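Local coordinates for putative host cell surface-exposed lipoprotein (Streptococcus phage TP-J34, PDB 4EQQ) that is the ectodomain of a superinfection exclusion lipoprotein, which protects the lysogenic host against other phages and targets the phage tape measure protein, at residues A[82-85]-A[86-90]. Sequence-based numbering, arbitrary orientation.
Sequences DAIR and DQLVS
The side chains of Ile84 and Leu88, one helical turn apart, run alongside each other off the same face of helix 81-91, with Ile84 CG2 3.8 Å from Leu88 CD1. A chi1 of -69° sets Ile84 CG1 beside the backbone N, which leaves CG2 anti to that N and turned toward Leu88. Ile84 also packs on Ala70 and Tyr73 of helix 62-77, and Leu88 on Phe94, which places this apolar ridge on the buried side. Four successive i to i+4 backbone bonds tie the turns together; the straightest runs from Leu88 N to Ile84 O (2.9 Å, 168° at the hydrogen). The polar side is organised by a salt bridge and a water. Arg85 NH2 donates to Asp82 OD1 at 3.2 Å and 179°, with the oxygen in the guanidinium plane, while NH1 pairs with Asp100 of helix 96-104. At the same guanidinium edge the water accepts from Arg85 NE (3.1 Å) and donates to Asp82 O (2.8 Å) and Asp86 OD1 (3.0 Å), so the Arg85 and Asp86 side chains are linked through solvent. Apolar side chains in the core, and a charged, hydrated flank reaching over to helix 96-104, make this an amphipathic helix of the ectodomain's helix-turn-helix fold.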
ATOM      1  N   ASP A  82       1.600 -10.980 -15.615  1.00 32.15           N
ATOM      2  CA  ASP A  82       1.163 -12.284 -15.108  1.00 31.57           C
ATOM      3  C   ASP A  82       1.520 -12.470 -13.643  1.00 30.97           C
ATOM      4  O   ASP A  82       0.702 -12.991 -12.889  1.00 30.49           O
ATOM      5  CB  ASP A  82       1.717 -13.449 -15.961  1.00 35.25           C
ATOM      6  CG  ASP A  82       1.011 -13.665 -17.303  1.00 51.03           C
ATOM      7  OD1 ASP A  82      -0.138 -13.175 -17.464  1.00 51.50           O
ATOM      8  OD2 ASP A  82       1.599 -14.338 -18.178  1.00 60.46           O
ATOM      9  N   ALA A  83       2.729 -12.055 -13.234  1.00 26.12           N
ATOM     10  CA  ALA A  83       3.135 -12.145 -11.830  1.00 26.17           C
ATOM     11  C   ALA A  83       2.256 -11.221 -10.973  1.00 28.61           C
ATOM     12  O   ALA A  83       1.897 -11.588  -9.856  1.00 28.83           O
ATOM     13  CB  ALA A  83       4.606 -11.780 -11.662  1.00 26.80           C
ATOM     14  N   ILE A  84       1.894 -10.036 -11.505  1.00 25.61           N
ATOM     15  CA  ILE A  84       1.020  -9.072 -10.816  1.00 24.62           C
ATOM     16  C   ILE A  84      -0.378  -9.649 -10.641  1.00 28.40           C
ATOM     17  O   ILE A  84      -0.940  -9.541  -9.558  1.00 28.00           O
ATOM     18  CB  ILE A  84       1.000  -7.694 -11.519  1.00 27.01           C
ATOM     19  CG1 ILE A  84       2.372  -6.995 -11.372  1.00 26.70           C
ATOM     20  CG2 ILE A  84      -0.142  -6.796 -10.962  1.00 25.23           C
ATOM     21  CD1 ILE A  84       2.625  -5.824 -12.372  1.00 24.04           C
ATOM     22  N   ARG A  85      -0.936 -10.266 -11.701  1.00 25.60           N
ATOM     23  CA  ARG A  85      -2.260 -10.890 -11.651  1.00 25.38           C
ATOM     24  C   ARG A  85      -2.324 -11.902 -10.504  1.00 28.63           C
ATOM     25  O   ARG A  85      -3.272 -11.865  -9.719  1.00 27.96           O
ATOM     26  CB  ARG A  85      -2.567 -11.595 -12.984  1.00 27.34           C
ATOM     27  CG  ARG A  85      -4.038 -12.022 -13.135  1.00 35.38           C
ATOM     28  CD  ARG A  85      -4.223 -13.134 -14.166  1.00 35.55           C
ATOM     29  NE  ARG A  85      -3.438 -12.885 -15.373  1.00 42.46           N
ATOM     30  CZ  ARG A  85      -3.866 -12.201 -16.428  1.00 55.84           C
ATOM     31  NH1 ARG A  85      -5.099 -11.711 -16.454  1.00 44.40           N
ATOM     32  NH2 ARG A  85      -3.064 -11.999 -17.462  1.00 48.63           N
ATOM     33  N   ASP A  86      -1.306 -12.787 -10.386  1.00 26.34           N
ATOM     34  CA  ASP A  86      -1.271 -13.799  -9.311  0.87 25.75           C
ATOM     35  C   ASP A  86      -1.131 -13.188  -7.936  1.00 28.86           C
ATOM     36  O   ASP A  86      -1.786 -13.641  -7.000  1.00 29.29           O
ATOM     37  CB  ASP A  86      -0.168 -14.842  -9.543  0.87 27.71           C
ATOM     38  CG  ASP A  86      -0.345 -15.654 -10.810  0.87 43.45           C
ATOM     39  OD1 ASP A  86      -1.469 -15.653 -11.368  0.87 45.47           O
ATOM     40  OD2 ASP A  86       0.637 -16.302 -11.240  0.87 49.75           O
ATOM     41  N   GLN A  87      -0.278 -12.161  -7.808  1.00 25.58           N
ATOM     42  CA  GLN A  87      -0.073 -11.465  -6.537  1.00 24.14           C
ATOM     43  C   GLN A  87      -1.386 -10.839  -6.073  1.00 26.31           C
ATOM     44  O   GLN A  87      -1.759 -10.994  -4.913  1.00 24.90           O
ATOM     45  CB  GLN A  87       1.021 -10.386  -6.672  1.00 25.00           C
ATOM     46  CG  GLN A  87       1.508  -9.832  -5.316  1.00 30.09           C
ATOM     47  CD  GLN A  87       2.333 -10.843  -4.535  1.00 35.73           C
ATOM     48  OE1 GLN A  87       2.850 -11.826  -5.069  1.00 36.18           O
ATOM     49  NE2 GLN A  87       2.500 -10.618  -3.266  1.00 34.78           N
ATOM     50  N   LEU A  88      -2.090 -10.134  -6.977  1.00 23.00           N
ATOM     51  CA  LEU A  88      -3.366  -9.484  -6.623  1.00 22.57           C
ATOM     52  C   LEU A  88      -4.400 -10.481  -6.092  1.00 26.73           C
ATOM     53  O   LEU A  88      -5.094 -10.194  -5.113  1.00 26.15           O
ATOM     54  CB  LEU A  88      -3.940  -8.737  -7.837  1.00 22.00           C
ATOM     55  CG  LEU A  88      -3.145  -7.526  -8.361  1.00 24.80           C
ATOM     56  CD1 LEU A  88      -3.727  -7.078  -9.710  1.00 23.56           C
ATOM     57  CD2 LEU A  88      -3.094  -6.351  -7.314  1.00 22.44           C
ATOM     58  N   VAL A  89      -4.476 -11.662  -6.716  1.00 25.07           N
ATOM     59  CA  VAL A  89      -5.432 -12.705  -6.322  1.00 25.54           C
ATOM     60  C   VAL A  89      -4.956 -13.497  -5.123  1.00 31.08           C
ATOM     61  O   VAL A  89      -5.631 -13.485  -4.096  1.00 29.88           O
ATOM     62  CB  VAL A  89      -5.827 -13.626  -7.516  1.00 29.71           C
ATOM     63  CG1 VAL A  89      -6.739 -14.776  -7.069  1.00 29.26           C
ATOM     64  CG2 VAL A  89      -6.497 -12.827  -8.613  1.00 28.95           C
ATOM     65  N   SER A  90      -3.810 -14.205  -5.248  1.00 30.03           N
ATOM     66  CA  SER A  90      -3.310 -15.095  -4.191  1.00 30.05           C
ATOM     67  C   SER A  90      -2.920 -14.417  -2.928  1.00 31.89           C
ATOM     68  O   SER A  90      -3.175 -14.959  -1.849  1.00 32.31           O
ATOM     69  CB  SER A  90      -2.139 -15.945  -4.681  1.00 34.49           C
ATOM     70  OG  SER A  90      -2.559 -16.685  -5.814  1.00 44.47           O
TER
HETATM   71  O   HOH W   1      -1.188 -14.628 -14.208  1.00 50.24           O